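Local coordinates for protein hydrolase, haloacid dehalogenase-like family (Pseudomonas syringae pv. tomato, PDB 3S6J) that probably acts as a sugar phosphatase of the haloacid dehalogenase-like family and binds calcium at its metal site, at residues 37-40 against 41-45. Residues are numbered along the deposited sequence; the frame is centred on the assembly and turned at random.
Sequences IPLA and MWRIH
CD2 of L39 does the touching on one side of the turn: it lies 3.6 Å from CB of R43 and 4.0 Å from CG1 of I44, and the L39 and R43 side chains cross at about a right angle. A40, at the N-cap position, leads into helix 41-47. With CG1 of I44 anti to the carbonyl carbon (chi1 -63°) and the chain extended beyond it, CD1 lies 3.9 Å from O of L39, which accepts a hydrogen bond from NZ of K29 on helix 21-34. On another side, CB of A40 meets the pyrrole part of the W42 ring obliquely, 3.5 Å from CD1. W42 holds its CG between backbone N and carbonyl carbon (chi1 75°), folding the indole back beside A40. R43 lays its CG over one indole face, 3.3 Å above the plane and toward the rim, while CZ2 of W42 lies over a face of the guanidinium. A weak hydrogen bond runs from N of R43 to O of A40, 3.2 Å at 127°. L39 also packs on L59 and T63 of helix 52-63, in what is probably the helical cap of this HAD fold. The chemistry thus divides: apolar contacts pack the loop on the helix start, whereas R43 shares its charge through salt bridges from NE to E62 and from NH2 to E210 of the second subunit, whose D19 OD2 accepts M41 N.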
loop_
_atom_site.group_PDB
_atom_site.type_symbol
_atom_site.label_atom_id
_atom_site.label_comp_id
_atom_site.label_asym_id
_atom_site.label_seq_id
_atom_site.Cartn_x
_atom_site.Cartn_y
_atom_site.Cartn_z
ATOM N N ILE E 37 13.616 -3.603 -14.792
ATOM C CA ILE E 37 12.169 -3.711 -14.950
ATOM C C ILE E 37 11.544 -2.747 -13.945
ATOM O O ILE E 37 11.146 -3.136 -12.851
ATOM C CB ILE E 37 11.654 -5.149 -14.715
ATOM C CG1 ILE E 37 12.460 -6.141 -15.547
ATOM C CG2 ILE E 37 10.140 -5.259 -15.053
ATOM C CD1 ILE E 37 11.878 -7.544 -15.581
ATOM N N PRO E 38 11.506 -1.462 -14.312
ATOM C CA PRO E 38 11.103 -0.390 -13.412
ATOM C C PRO E 38 9.588 -0.362 -13.341
ATOM O O PRO E 38 8.918 -0.146 -14.358
ATOM C CB PRO E 38 11.649 0.860 -14.107
ATOM C CG PRO E 38 11.589 0.528 -15.554
ATOM C CD PRO E 38 11.799 -0.969 -15.673
ATOM N N LEU E 39 9.061 -0.621 -12.154
ATOM C CA LEU E 39 7.623 -0.741 -11.948
ATOM C C LEU E 39 7.314 0.065 -10.714
ATOM O O LEU E 39 8.017 -0.072 -9.717
ATOM C CB LEU E 39 7.259 -2.193 -11.676
ATOM C CG LEU E 39 6.121 -2.696 -12.541
ATOM C CD1 LEU E 39 6.685 -3.437 -13.743
ATOM C CD2 LEU E 39 5.206 -3.590 -11.721
ATOM N N ALA E 40 6.298 0.922 -10.782
ATOM C CA ALA E 40 5.913 1.711 -9.615
ATOM C C ALA E 40 5.552 0.762 -8.477
ATOM O O ALA E 40 5.033 -0.331 -8.690
ATOM C CB ALA E 40 4.748 2.650 -9.938
HETATM N N MSE E 41 5.836 1.156 -7.255
HETATM C CA MSE E 41 5.561 0.240 -6.155
HETATM C C MSE E 41 4.099 -0.126 -5.886
HETATM O O MSE E 41 3.841 -1.198 -5.364
HETATM C CB MSE E 41 6.291 0.678 -4.888
HETATM C CG MSE E 41 7.641 -0.041 -4.815
HETATM SE SE MSE E 41 8.720 0.845 -3.635
HETATM C CE MSE E 41 8.606 -0.400 -2.118
ATOM N N TRP E 42 3.149 0.723 -6.254
ATOM C CA TRP E 42 1.736 0.343 -6.094
ATOM C C TRP E 42 1.361 -0.896 -6.954
ATOM O O TRP E 42 0.577 -1.755 -6.509
ATOM C CB TRP E 42 0.795 1.521 -6.381
ATOM C CG TRP E 42 0.656 1.828 -7.846
ATOM C CD1 TRP E 42 1.522 2.546 -8.620
ATOM C CD2 TRP E 42 -0.417 1.427 -8.708
ATOM N NE1 TRP E 42 1.050 2.607 -9.920
ATOM C CE2 TRP E 42 -0.135 1.930 -9.992
ATOM C CE3 TRP E 42 -1.584 0.684 -8.514
ATOM C CZ2 TRP E 42 -0.972 1.701 -11.090
ATOM C CZ3 TRP E 42 -2.419 0.469 -9.594
ATOM C CH2 TRP E 42 -2.106 0.978 -10.867
ATOM N N ARG E 43 1.934 -0.993 -8.159
ATOM C CA ARG E 43 1.716 -2.139 -9.048
ATOM C C ARG E 43 2.295 -3.424 -8.455
ATOM O O ARG E 43 1.720 -4.493 -8.607
ATOM C CB ARG E 43 2.304 -1.895 -10.470
ATOM C CG ARG E 43 2.035 -0.502 -11.054
ATOM C CD ARG E 43 2.202 -0.412 -12.578
ATOM N NE ARG E 43 0.992 -0.943 -13.207
ATOM C CZ ARG E 43 0.140 -0.248 -13.954
ATOM N NH1 ARG E 43 0.358 1.023 -14.235
ATOM N NH2 ARG E 43 -0.928 -0.855 -14.440
ATOM N N ILE E 44 3.444 -3.324 -7.787
ATOM C CA ILE E 44 4.018 -4.486 -7.098
ATOM C C ILE E 44 3.155 -4.898 -5.894
ATOM O O ILE E 44 2.929 -6.087 -5.647
ATOM C CB ILE E 44 5.481 -4.233 -6.648
ATOM C CG1 ILE E 44 6.379 -3.990 -7.877
ATOM C CG2 ILE E 44 5.991 -5.425 -5.830
ATOM C CD1 ILE E 44 7.737 -3.333 -7.592
ATOM N N HIS E 45 2.653 -3.902 -5.172
ATOM C CA HIS E 45 1.835 -4.127 -3.967
ATOM C C HIS E 45 0.543 -4.839 -4.356
ATOM O O HIS E 45 0.042 -5.685 -3.617
ATOM C CB HIS E 45 1.532 -2.784 -3.263
ATOM C CG HIS E 45 0.915 -2.921 -1.898
ATOM N ND1 HIS E 45 0.698 -1.844 -1.078
ATOM C CD2 HIS E 45 0.493 -4.019 -1.212
ATOM C CE1 HIS E 45 0.171 -2.261 0.066
ATOM N NE2 HIS E 45 0.038 -3.573 0.001
#